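Local atomic coordinates of transcription initiation factor IIB (Methanocaldococcus jannaschii, PDB entry 5O9J), a protein that contains a HINT-fold mini-intein, which probably cuts itself out of the host factor and joins the flanking sequences by protein splicing. Residues 11-17 / 50-55; 24-29 / 161-165; 98-102 / 114-120; 119-123 / 177-181. One frame throughout, in Å; residues are numbered along the deposited sequence.

Interaction 1. Residues 11-17 / 50-55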
loop_
_atom_site.group_PDB
_atom_site.type_symbol
_atom_site.label_atom_id
_atom_site.label_comp_id
_atom_site.label_asym_id
_atom_site.label_seq_id
_atom_site.Cartn_x
_atom_site.Cartn_y
_atom_site.Cartn_z
ATOM N N ILE A 11 8.460 -4.198 2.424
ATOM C CA ILE A 11 7.775 -5.312 1.797
ATOM C C ILE A 11 8.594 -6.562 1.983
ATOM O O ILE A 11 9.816 -6.505 2.096
ATOM C CB ILE A 11 7.556 -5.131 0.280
ATOM C CG1 ILE A 11 8.832 -4.618 -0.384
ATOM C CG2 ILE A 11 6.419 -4.202 0.005
ATOM C CD1 ILE A 11 8.657 -4.334 -1.859
ATOM N N ILE A 12 7.907 -7.693 1.973
ATOM C CA ILE A 12 8.543 -8.981 2.130
ATOM C C ILE A 12 8.599 -9.596 0.753
ATOM O O ILE A 12 7.566 -9.796 0.124
ATOM C CB ILE A 12 7.758 -9.886 3.131
ATOM C CG1 ILE A 12 7.758 -9.255 4.526
ATOM C CG2 ILE A 12 8.357 -11.272 3.179
ATOM C CD1 ILE A 12 6.622 -9.732 5.441
ATOM N N ILE A 13 9.801 -9.880 0.262
ATOM C CA ILE A 13 9.930 -10.335 -1.115
ATOM C C ILE A 13 10.743 -11.600 -1.288
ATOM O O ILE A 13 11.476 -12.017 -0.392
ATOM C CB ILE A 13 10.589 -9.256 -2.011
ATOM C CG1 ILE A 13 12.013 -8.954 -1.529
ATOM C CG2 ILE A 13 9.756 -7.995 -2.032
ATOM C CD1 ILE A 13 12.781 -8.002 -2.446
ATOM N N LYS A 14 10.586 -12.199 -2.465
ATOM C CA LYS A 14 11.531 -13.171 -2.999
ATOM C C LYS A 14 12.205 -12.570 -4.224
ATOM O O LYS A 14 11.523 -12.220 -5.189
ATOM C CB LYS A 14 10.840 -14.476 -3.389
ATOM C CG LYS A 14 10.853 -15.553 -2.340
ATOM C CD LYS A 14 10.579 -16.882 -3.008
ATOM C CE LYS A 14 10.117 -17.926 -2.025
ATOM N NZ LYS A 14 9.863 -19.217 -2.725
ATOM N N GLU A 15 13.529 -12.434 -4.188
ATOM C CA GLU A 15 14.270 -11.902 -5.335
ATOM C C GLU A 15 15.169 -12.985 -5.927
ATOM O O GLU A 15 15.950 -13.617 -5.203
ATOM C CB GLU A 15 15.100 -10.679 -4.938
ATOM C CG GLU A 15 15.772 -9.967 -6.114
ATOM C CD GLU A 15 16.492 -8.690 -5.699
ATOM O OE1 GLU A 15 16.751 -8.518 -4.487
ATOM O OE2 GLU A 15 16.796 -7.855 -6.582
ATOM N N ASN A 16 15.040 -13.204 -7.237
ATOM C CA ASN A 16 15.755 -14.269 -7.949
ATOM C C ASN A 16 15.752 -15.598 -7.208
ATOM O O ASN A 16 16.696 -16.377 -7.318
ATOM C CB ASN A 16 17.200 -13.851 -8.230
ATOM C CG ASN A 16 17.288 -12.735 -9.237
ATOM O OD1 ASN A 16 16.401 -12.579 -10.077
ATOM N ND2 ASN A 16 18.356 -11.943 -9.160
ATOM N N GLY A 17 14.696 -15.841 -6.438
ATOM C CA GLY A 17 14.568 -17.075 -5.690
ATOM C C GLY A 17 14.857 -17.011 -4.199
ATOM O O GLY A 17 14.792 -18.043 -3.528
ATOM N N LYS A 50 11.779 -9.469 -13.554
ATOM C CA LYS A 50 11.831 -10.926 -13.564
ATOM C C LYS A 50 12.331 -11.471 -12.229
ATOM O O LYS A 50 13.278 -10.941 -11.649
ATOM C CB LYS A 50 12.750 -11.418 -14.685
ATOM C CG LYS A 50 12.325 -11.034 -16.095
ATOM C CD LYS A 50 10.963 -11.605 -16.466
ATOM C CE LYS A 50 11.044 -12.373 -17.786
ATOM N NZ LYS A 50 9.712 -12.770 -18.326
ATOM N N GLY A 51 11.699 -12.530 -11.746
ATOM C CA GLY A 51 12.190 -13.238 -10.575
ATOM C C GLY A 51 11.920 -12.531 -9.263
ATOM O O GLY A 51 12.617 -12.758 -8.276
ATOM N N ILE A 52 10.909 -11.671 -9.245
ATOM C CA ILE A 52 10.523 -11.011 -8.010
ATOM C C ILE A 52 9.106 -11.374 -7.596
ATOM O O ILE A 52 8.173 -11.356 -8.406
ATOM C CB ILE A 52 10.656 -9.494 -8.125
ATOM C CG1 ILE A 52 12.144 -9.131 -8.194
ATOM C CG2 ILE A 52 9.979 -8.805 -6.946
ATOM C CD1 ILE A 52 12.447 -7.726 -7.859
ATOM N N GLU A 53 8.964 -11.721 -6.322
ATOM C CA GLU A 53 7.677 -12.087 -5.761
ATOM C C GLU A 53 7.428 -11.310 -4.477
ATOM O O GLU A 53 8.356 -11.045 -3.719
ATOM C CB GLU A 53 7.618 -13.596 -5.494
ATOM C CG GLU A 53 8.013 -14.456 -6.684
ATOM C CD GLU A 53 7.658 -15.922 -6.502
ATOM O OE1 GLU A 53 7.641 -16.404 -5.346
ATOM O OE2 GLU A 53 7.384 -16.598 -7.518
ATOM N N VAL A 54 6.174 -10.943 -4.237
ATOM C CA VAL A 54 5.816 -10.236 -3.015
ATOM C C VAL A 54 4.694 -10.984 -2.290
ATOM O O VAL A 54 3.959 -11.768 -2.906
ATOM C CB VAL A 54 5.388 -8.789 -3.323
ATOM C CG1 VAL A 54 4.030 -8.759 -4.021
ATOM C CG2 VAL A 54 5.389 -7.927 -2.064
ATOM N N ILE A 55 4.572 -10.766 -0.984
ATOM C CA ILE A 55 3.471 -11.359 -0.232
ATOM C C ILE A 55 2.178 -10.671 -0.620
ATOM O O ILE A 55 2.068 -9.455 -0.553
ATOM C CB ILE A 55 3.658 -11.250 1.295
ATOM C CG1 ILE A 55 4.849 -12.088 1.743
ATOM C CG2 ILE A 55 2.389 -11.710 2.021
ATOM C CD1 ILE A 55 4.731 -13.573 1.381
HETATM O O HOH W 1 7.347 -18.826 -4.074
HETATM O O HOH W 2 11.899 -14.906 -7.035
#
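K14 and E53 face each other as an antiparallel hydrogen-bonded pair. Their side chains run alongside each other in one direction. CB of K14 lies 3.9 Å from CB of E53, and further out the aliphatic CD of K14 is 3.8 Å from OE1 of E53. The charged ends stop short of a salt bridge, with NZ of K14 4.4 Å from OE1 of E53. Water 1 joins them: it accepts from NZ and donates to OE1. F65 of strand 63-67 touches both chains.

I12 and I55 extend this face. They cross obliquely, with CG2 of I12 3.9 Å from CG1 of I55. The backbone bond from I55 N to I12 O is weak.

The two strands are neighbours in a four-stranded antiparallel sheet of the HINT fold. Strand 10-15 sits between 18-23 and 52-57.

The other face carries I13, E15, I52 and V54. CG2 of V54 is anti to its backbone N (CG1 at chi1 71°) and comes within 3.6 Å of the carbonyl O of I12. I52 reaches L27 and I31 of helix 24-33, while the carboxylate of E15 pairs with K30 of the same helix.

Toward G51 and G17 the partners are backbone groups. N16 N donates to G51 O at 2.7 Å, and water 2 links that oxygen to G17 N. A CB on G51 would run into OD1 of N16.

Interaction 2. Residues 24-29 / 161-165. With GOL (glycerol), chain G.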
loop_
_atom_site.group_PDB
_atom_site.type_symbol
_atom_site.label_atom_id
_atom_site.label_comp_id
_atom_site.label_asym_id
_atom_site.label_seq_id
_atom_site.Cartn_x
_atom_site.Cartn_y
_atom_site.Cartn_z
ATOM N N ILE A 24 10.189 -0.638 -0.059
ATOM C CA ILE A 24 9.644 -0.791 -1.397
ATOM C C ILE A 24 10.320 0.168 -2.395
ATOM O O ILE A 24 10.629 -0.225 -3.509
ATOM C CB ILE A 24 8.113 -0.576 -1.403
ATOM C CG1 ILE A 24 7.540 -0.778 -2.800
ATOM C CG2 ILE A 24 7.731 0.803 -0.866
ATOM C CD1 ILE A 24 6.033 -0.612 -2.845
ATOM N N GLY A 25 10.576 1.401 -1.975
ATOM C CA GLY A 25 11.214 2.384 -2.844
ATOM C C GLY A 25 12.636 2.007 -3.216
ATOM O O GLY A 25 13.071 2.218 -4.352
ATOM N N GLU A 26 13.364 1.457 -2.252
ATOM C CA GLU A 26 14.737 1.016 -2.466
ATOM C C GLU A 26 14.824 -0.087 -3.522
ATOM O O GLU A 26 15.626 -0.007 -4.452
ATOM C CB GLU A 26 15.334 0.531 -1.146
ATOM C CG GLU A 26 16.816 0.189 -1.188
ATOM C CD GLU A 26 17.441 0.217 0.200
ATOM O OE1 GLU A 26 18.622 -0.166 0.341
ATOM O OE2 GLU A 26 16.746 0.635 1.155
ATOM N N LEU A 27 13.995 -1.115 -3.370
ATOM C CA LEU A 27 13.901 -2.182 -4.365
ATOM C C LEU A 27 13.596 -1.647 -5.767
ATOM O O LEU A 27 14.276 -1.982 -6.737
ATOM C CB LEU A 27 12.819 -3.173 -3.976
ATOM C CG LEU A 27 12.491 -4.241 -5.021
ATOM C CD1 LEU A 27 13.602 -5.282 -5.128
ATOM C CD2 LEU A 27 11.153 -4.891 -4.710
ATOM N N ILE A 28 12.549 -0.838 -5.865
ATOM C CA ILE A 28 12.051 -0.389 -7.158
ATOM C C ILE A 28 13.034 0.562 -7.845
ATOM O O ILE A 28 13.204 0.518 -9.070
ATOM C CB ILE A 28 10.664 0.278 -7.002
ATOM C CG1 ILE A 28 9.608 -0.800 -6.717
ATOM C CG2 ILE A 28 10.290 1.075 -8.243
ATOM C CD1 ILE A 28 8.200 -0.261 -6.515
ATOM N N ASP A 29 13.685 1.414 -7.060
ATOM C CA ASP A 29 14.741 2.262 -7.598
ATOM C C ASP A 29 15.850 1.412 -8.202
ATOM O O ASP A 29 16.312 1.688 -9.305
ATOM C CB ASP A 29 15.318 3.181 -6.522
ATOM C CG ASP A 29 14.484 4.427 -6.313
ATOM O OD1 ASP A 29 13.589 4.704 -7.140
ATOM O OD2 ASP A 29 14.729 5.145 -5.323
ATOM N N ALA A 161 6.341 8.168 -5.305
ATOM C CA ALA A 161 5.485 7.114 -4.768
ATOM C C ALA A 161 5.624 5.903 -5.674
ATOM O O ALA A 161 5.965 6.050 -6.849
ATOM C CB ALA A 161 4.054 7.568 -4.688
ATOM N N TYR A 162 5.361 4.713 -5.146
ATOM C CA TYR A 162 5.753 3.493 -5.841
ATOM C C TYR A 162 4.627 2.477 -6.041
ATOM O O TYR A 162 3.668 2.417 -5.263
ATOM C CB TYR A 162 6.923 2.845 -5.094
ATOM C CG TYR A 162 8.114 3.769 -4.976
ATOM C CD1 TYR A 162 8.195 4.697 -3.948
ATOM C CD2 TYR A 162 9.146 3.734 -5.908
ATOM C CE1 TYR A 162 9.271 5.565 -3.842
ATOM C CE2 TYR A 162 10.233 4.594 -5.805
ATOM C CZ TYR A 162 10.285 5.506 -4.770
ATOM O OH TYR A 162 11.343 6.373 -4.642
ATOM N N ASP A 163 4.771 1.673 -7.091
ATOM C CA ASP A 163 3.752 0.715 -7.514
ATOM C C ASP A 163 4.339 -0.660 -7.832
ATOM O O ASP A 163 5.384 -0.775 -8.480
ATOM C CB ASP A 163 3.018 1.235 -8.752
ATOM C CG ASP A 163 1.735 1.975 -8.418
ATOM O OD1 ASP A 163 0.713 1.300 -8.172
ATOM O OD2 ASP A 163 1.753 3.230 -8.390
ATOM N N LEU A 164 3.655 -1.706 -7.386
ATOM C CA LEU A 164 3.931 -3.048 -7.871
ATOM C C LEU A 164 2.724 -3.477 -8.682
ATOM O O LEU A 164 1.600 -3.070 -8.381
ATOM C CB LEU A 164 4.189 -4.026 -6.718
ATOM C CG LEU A 164 5.321 -3.721 -5.732
ATOM C CD1 LEU A 164 5.323 -4.711 -4.574
ATOM C CD2 LEU A 164 6.671 -3.741 -6.430
ATOM N N THR A 165 2.944 -4.275 -9.720
ATOM C CA THR A 165 1.833 -4.902 -10.411
ATOM C C THR A 165 1.856 -6.382 -10.090
ATOM O O THR A 165 2.792 -7.100 -10.451
ATOM C CB THR A 165 1.879 -4.692 -11.940
ATOM O OG1 THR A 165 1.794 -3.294 -12.234
ATOM C CG2 THR A 165 0.711 -5.406 -12.612
HETATM C C1 GOL G . 13.005 7.953 -6.917
HETATM O O1 GOL G . 12.599 6.610 -6.760
HETATM C C2 GOL G . 14.179 8.255 -5.995
HETATM O O2 GOL G . 15.380 8.028 -6.702
HETATM C C3 GOL G . 14.115 9.723 -5.588
HETATM O O3 GOL G . 15.409 10.174 -5.255
#
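G25 and I28 meet the ring of Y162 where helix 24-33 packs across strand 160-165. The helix is the one helix in this otherwise beta-rich HINT fold. The short segments cross at 72°.

One contact is CH-pi. CA of G25 sits over the centre of the Y162 ring, 3.6 Å from its centroid and 5° off the ring normal. A CB on G25 would press tightly on CE1 of the ring.

Apolar contacts come next. I28 and Y162 pass roughly antiparallel to each other. CG2 of I28, anti to its backbone N (CG1 at chi1 -73°), comes to the ring edge, 3.7 Å from CD2 of Y162. The other branch of I28 ends in CD1, which lies 3.6 Å from CB of Y162 and 3.8 Å from CD2 of L164. I24 adds its CD1 to the same patch, 4.3 Å from CG of L164.

The polar ends of D29 and Y162 have partners elsewhere. D29 forms a salt bridge with R73, and the Y162 hydroxyl bonds to S158. A glycerol is modelled beside both side chains, but its placement is doubtful. With an alanine in place of Y162, G25 would probably lose the ring that covers it, I28 would border a gap, and S158 would be left without its hydroxyl partner.

OD1 of D29 comes up to the edge of the tyrosine ring, 3.6 Å from CE2 of Y162.

Interaction 3. Residues 98-102 / 114-120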
loop_
_atom_site.group_PDB
_atom_site.type_symbol
_atom_site.label_atom_id
_atom_site.label_comp_id
_atom_site.label_asym_id
_atom_site.label_seq_id
_atom_site.Cartn_x
_atom_site.Cartn_y
_atom_site.Cartn_z
ATOM N N VAL A 98 -10.235 4.556 2.773
ATOM C CA VAL A 98 -10.152 3.666 3.922
ATOM C C VAL A 98 -11.521 3.472 4.561
ATOM O O VAL A 98 -12.341 4.392 4.587
ATOM C CB VAL A 98 -9.171 4.205 4.984
ATOM C CG1 VAL A 98 -7.745 4.118 4.481
ATOM C CG2 VAL A 98 -9.517 5.634 5.342
ATOM N N PHE A 99 -11.767 2.269 5.071
ATOM C CA PHE A 99 -13.037 1.978 5.721
ATOM C C PHE A 99 -13.240 2.872 6.921
ATOM O O PHE A 99 -12.423 2.893 7.839
ATOM C CB PHE A 99 -13.112 0.510 6.135
ATOM C CG PHE A 99 -13.528 -0.397 5.025
ATOM C CD1 PHE A 99 -13.890 0.127 3.798
ATOM C CD2 PHE A 99 -13.585 -1.762 5.207
ATOM C CE1 PHE A 99 -14.283 -0.694 2.768
ATOM C CE2 PHE A 99 -13.992 -2.589 4.181
ATOM C CZ PHE A 99 -14.332 -2.055 2.960
ATOM N N THR A 100 -14.334 3.621 6.891
ATOM C CA THR A 100 -14.662 4.576 7.942
ATOM C C THR A 100 -16.106 4.358 8.376
ATOM O O THR A 100 -16.934 3.906 7.587
ATOM C CB THR A 100 -14.494 6.041 7.465
ATOM O OG1 THR A 100 -13.327 6.158 6.643
ATOM C CG2 THR A 100 -14.365 6.990 8.645
ATOM N N ILE A 101 -16.418 4.680 9.623
ATOM C CA ILE A 101 -17.815 4.703 10.024
ATOM C C ILE A 101 -18.411 6.051 9.663
ATOM O O ILE A 101 -18.001 7.088 10.167
ATOM C CB ILE A 101 -18.000 4.428 11.520
ATOM C CG1 ILE A 101 -17.576 2.990 11.823
ATOM C CG2 ILE A 101 -19.454 4.646 11.909
ATOM C CD1 ILE A 101 -17.941 2.507 13.207
ATOM N N ARG A 102 -19.369 6.034 8.754
ATOM C CA ARG A 102 -20.029 7.261 8.338
ATOM C C ARG A 102 -21.506 6.969 8.254
ATOM O O ARG A 102 -21.908 6.002 7.608
ATOM C CB ARG A 102 -19.490 7.758 6.989
ATOM C CG ARG A 102 -18.101 8.351 7.061
ATOM C CD ARG A 102 -18.113 9.669 7.814
ATOM N NE ARG A 102 -16.788 10.282 7.874
ATOM C CZ ARG A 102 -16.254 11.009 6.894
ATOM N NH1 ARG A 102 -15.042 11.527 7.039
ATOM N NH2 ARG A 102 -16.926 11.211 5.765
ATOM N N LEU A 114 -11.208 12.566 5.143
ATOM C CA LEU A 114 -11.217 12.141 6.535
ATOM C C LEU A 114 -11.075 13.337 7.470
ATOM O O LEU A 114 -10.490 14.357 7.104
ATOM C CB LEU A 114 -10.096 11.143 6.798
ATOM C CG LEU A 114 -10.247 9.758 6.183
ATOM C CD1 LEU A 114 -8.943 9.014 6.342
ATOM C CD2 LEU A 114 -11.381 9.008 6.858
ATOM N N LYS A 115 -11.605 13.195 8.679
ATOM C CA LYS A 115 -11.529 14.241 9.690
ATOM C C LYS A 115 -11.077 13.658 11.018
ATOM O O LYS A 115 -11.354 12.502 11.310
ATOM C CB LYS A 115 -12.889 14.923 9.846
ATOM C CG LYS A 115 -13.353 15.653 8.592
ATOM C CD LYS A 115 -14.849 15.942 8.622
ATOM C CE LYS A 115 -15.664 14.656 8.649
ATOM N NZ LYS A 115 -17.115 14.901 8.402
ATOM N N VAL A 116 -10.374 14.455 11.819
ATOM C CA VAL A 116 -10.001 14.051 13.174
ATOM C C VAL A 116 -11.259 13.616 13.917
ATOM O O VAL A 116 -12.310 14.231 13.759
ATOM C CB VAL A 116 -9.291 15.199 13.943
ATOM C CG1 VAL A 116 -9.031 14.806 15.395
ATOM C CG2 VAL A 116 -7.990 15.587 13.250
ATOM N N GLY A 117 -11.172 12.540 14.691
ATOM C CA GLY A 117 -12.347 12.007 15.351
ATOM C C GLY A 117 -13.070 10.924 14.563
ATOM O O GLY A 117 -13.874 10.171 15.127
ATOM N N ASP A 118 -12.803 10.847 13.261
ATOM C CA ASP A 118 -13.365 9.775 12.437
ATOM C C ASP A 118 -12.952 8.424 12.989
ATOM O O ASP A 118 -11.856 8.278 13.530
ATOM C CB ASP A 118 -12.910 9.893 10.981
ATOM C CG ASP A 118 -13.984 10.463 10.076
ATOM O OD1 ASP A 118 -15.178 10.312 10.404
ATOM O OD2 ASP A 118 -13.632 11.055 9.030
ATOM N N ILE A 119 -13.837 7.443 12.858
ATOM C CA ILE A 119 -13.543 6.087 13.301
ATOM C C ILE A 119 -13.157 5.208 12.119
ATOM O O ILE A 119 -13.971 4.948 11.237
ATOM C CB ILE A 119 -14.741 5.448 14.031
ATOM C CG1 ILE A 119 -15.102 6.263 15.276
ATOM C CG2 ILE A 119 -14.427 3.999 14.406
ATOM C CD1 ILE A 119 -16.209 5.640 16.109
ATOM N N LEU A 120 -11.904 4.769 12.104
ATOM C CA LEU A 120 -11.421 3.873 11.068
ATOM C C LEU A 120 -11.569 2.426 11.495
ATOM O O LEU A 120 -11.493 2.101 12.679
ATOM C CB LEU A 120 -9.959 4.163 10.734
ATOM C CG LEU A 120 -9.683 5.527 10.104
ATOM C CD1 LEU A 120 -8.245 5.605 9.590
ATOM C CD2 LEU A 120 -10.676 5.795 8.987
HETATM O O HOH W 3 -16.390 8.171 11.852
#
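T100 and L120 form a single backbone bridge, CA to CA 4.6 Å, next to a nearly straight bond from I101 N to I119 O (2.9 Å, 162° at the hydrogen).

The main side-chain contact is the salt bridge of R102 with D118. The two chains cross at about a right angle, yet the guanidinium and carboxylate planes are only 26° apart. NE of R102 donates to OD1 of D118 at 3.0 Å, on the syn side of that oxygen. NH1 of R102 donates to OD2 of D118 at 2.5 Å, which is very short. The bend in the R102 chain, chi2 -69°, brings the group back to D118. NH1 also bonds to the carbonyl of E113. CE of K115 lies over one guanidinium face, 3.6 Å from NH1 of R102.

OD2 has a second donor, K115 N, which comes from above the carboxylate plane. D118 thereby ties down the type II turn K115-D118, in which G117 has backbone angles suited to glycine. Water 3 donates to OD1 and to I101 O, and accepts from I119 N. If an alanine replaced D118, R102 would probably be left without its charge mate and K115 N without its side-chain acceptor.

In the beta-rich HINT fold, strand 119-123, which also pairs with 143-154, bridges here to strand 96-102; F99 bonds on to V121.

CG2 of V98 lies 3.6 Å from CD1 of L114 and 3.8 Å from CD2 of L120. T100 turns its hydroxyl back to V98 O. CG2 of T100 lies 3.3 Å from O of I119. CD1 of I101 rests against CG2 of I119.

Interaction 4. Residues 119-123 / 177-181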
loop_
_atom_site.group_PDB
_atom_site.type_symbol
_atom_site.label_atom_id
_atom_site.label_comp_id
_atom_site.label_asym_id
_atom_site.label_seq_id
_atom_site.Cartn_x
_atom_site.Cartn_y
_atom_site.Cartn_z
ATOM N N ILE A 119 -13.837 7.443 12.858
ATOM C CA ILE A 119 -13.543 6.087 13.301
ATOM C C ILE A 119 -13.157 5.208 12.119
ATOM O O ILE A 119 -13.971 4.948 11.237
ATOM C CB ILE A 119 -14.741 5.448 14.031
ATOM C CG1 ILE A 119 -15.102 6.263 15.276
ATOM C CG2 ILE A 119 -14.427 3.999 14.406
ATOM C CD1 ILE A 119 -16.209 5.640 16.109
ATOM N N LEU A 120 -11.904 4.769 12.104
ATOM C CA LEU A 120 -11.421 3.873 11.068
ATOM C C LEU A 120 -11.569 2.426 11.495
ATOM O O LEU A 120 -11.493 2.101 12.679
ATOM C CB LEU A 120 -9.959 4.163 10.734
ATOM C CG LEU A 120 -9.683 5.527 10.104
ATOM C CD1 LEU A 120 -8.245 5.605 9.590
ATOM C CD2 LEU A 120 -10.676 5.795 8.987
ATOM N N VAL A 121 -11.797 1.559 10.520
ATOM C CA VAL A 121 -11.833 0.135 10.784
ATOM C C VAL A 121 -10.536 -0.480 10.286
ATOM O O VAL A 121 -10.280 -0.516 9.091
ATOM C CB VAL A 121 -13.034 -0.542 10.109
ATOM C CG1 VAL A 121 -13.127 -2.011 10.539
ATOM C CG2 VAL A 121 -14.318 0.201 10.456
ATOM N N LEU A 122 -9.706 -0.945 11.209
ATOM C CA LEU A 122 -8.446 -1.556 10.827
ATOM C C LEU A 122 -8.537 -3.055 10.985
ATOM O O LEU A 122 -9.245 -3.549 11.857
ATOM C CB LEU A 122 -7.289 -1.009 11.665
ATOM C CG LEU A 122 -6.726 0.354 11.244
ATOM C CD1 LEU A 122 -7.660 1.480 11.627
ATOM C CD2 LEU A 122 -5.344 0.574 11.843
ATOM N N ALA A 123 -7.821 -3.781 10.144
ATOM C CA ALA A 123 -7.704 -5.214 10.347
ATOM C C ALA A 123 -6.859 -5.440 11.592
ATOM O O ALA A 123 -6.011 -4.620 11.939
ATOM C CB ALA A 123 -7.090 -5.889 9.140
ATOM N N GLY A 177 0.710 -1.829 10.538
ATOM C CA GLY A 177 -0.359 -1.131 11.226
ATOM C C GLY A 177 -1.677 -1.870 11.210
ATOM O O GLY A 177 -2.380 -1.923 12.214
ATOM N N GLY A 178 -2.021 -2.442 10.064
ATOM C CA GLY A 178 -3.292 -3.128 9.927
ATOM C C GLY A 178 -4.257 -2.309 9.095
ATOM O O GLY A 178 -5.449 -2.604 9.043
ATOM N N PHE A 179 -3.746 -1.262 8.449
ATOM C CA PHE A 179 -4.576 -0.483 7.545
ATOM C C PHE A 179 -4.861 -1.284 6.283
ATOM O O PHE A 179 -4.013 -2.032 5.814
ATOM C CB PHE A 179 -3.904 0.835 7.162
ATOM C CG PHE A 179 -3.685 1.771 8.309
ATOM C CD1 PHE A 179 -2.525 1.705 9.062
ATOM C CD2 PHE A 179 -4.630 2.738 8.618
ATOM C CE1 PHE A 179 -2.315 2.579 10.112
ATOM C CE2 PHE A 179 -4.423 3.613 9.663
ATOM C CZ PHE A 179 -3.265 3.530 10.415
ATOM N N VAL A 180 -6.051 -1.124 5.725
ATOM C CA VAL A 180 -6.295 -1.590 4.369
ATOM C C VAL A 180 -6.553 -0.381 3.479
ATOM O O VAL A 180 -7.531 0.344 3.652
ATOM C CB VAL A 180 -7.474 -2.563 4.297
ATOM C CG1 VAL A 180 -7.662 -3.038 2.863
ATOM C CG2 VAL A 180 -7.228 -3.736 5.222
ATOM N N LEU A 181 -5.653 -0.159 2.536
ATOM C CA LEU A 181 -5.720 1.018 1.689
ATOM C C LEU A 181 -6.262 0.642 0.321
ATOM O O LEU A 181 -5.664 -0.170 -0.393
ATOM C CB LEU A 181 -4.338 1.669 1.559
ATOM C CG LEU A 181 -3.609 2.118 2.835
ATOM C CD1 LEU A 181 -4.551 2.827 3.811
ATOM C CD2 LEU A 181 -2.887 0.954 3.510
HETATM O O HOH W 4 -4.464 -3.000 13.409
#
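G177 touches L122 and reaches A123 through a water. The carbonyl O of G177 is 3.9 Å from CD2 of L122. Water 4 donates to that same oxygen and to A123 O, which links the two backbones. The backbone angles of G177 suit glycine.

G178 makes the one direct hydrogen bond of the contact. A123 N donates to G178 O at 2.9 Å. The donor lies in the carbonyl plane, though the angle at the hydrogen is a bent 134°. O of G178 is 3.6 Å from CB of L122. A CB on G178 would clash with A123 O, so the chains can lie this close only with glycine here. N128 OD1 accepts from both G178 N and F179 N.

F179 has its side chain next to that of L122, and the two extend in much the same direction. CD2 of L122 makes a CH-pi contact over the ring centre, 3.7 Å from the centroid of F179 and 6° off the normal. The second torsion of L122, chi2 74°, puts this methyl there. L120 meets the ring at its edge instead, with CD1 of L120 4.3 Å from CE2 of F179.

V180 begins the last strand, 180-183. CG2 of V180 lies 4.5 Å from CB of A123. In inteins this C-terminal strand leads to the downstream splice junction.

The contact is mostly apolar and buried. Its strand-side polar groups, A123 N and A123 O, are met by G178 and water 4. The fit thus probably depends largely on shape: a leucine methyl on a phenyl face, and glycines where the backbones meet.

The contacts form two touching pairs on opposite sides of the centre of the chain. Interactions 1 and 2 share a core: CD1 of I11 lies 3.7 Å from CA of I24, and CD1 of I52 lies 3.8 Å from CD1 of L27. Along the chain their segments alternate. Interactions 3 and 4 share I119 and L120. F99 O and V121 N, 3.1 Å apart, probably hydrogen bond, and V98 packs on L181. Strands 96-102 and 180-183 are neighbours in one sheet. The centres of interactions 1 and 3 are 34 Å apart. Interactions 2 and 4 approach to about 10 Å between nearest atoms. Interaction 4 takes in the start of the C-terminal strand, which in inteins carries splicing residues.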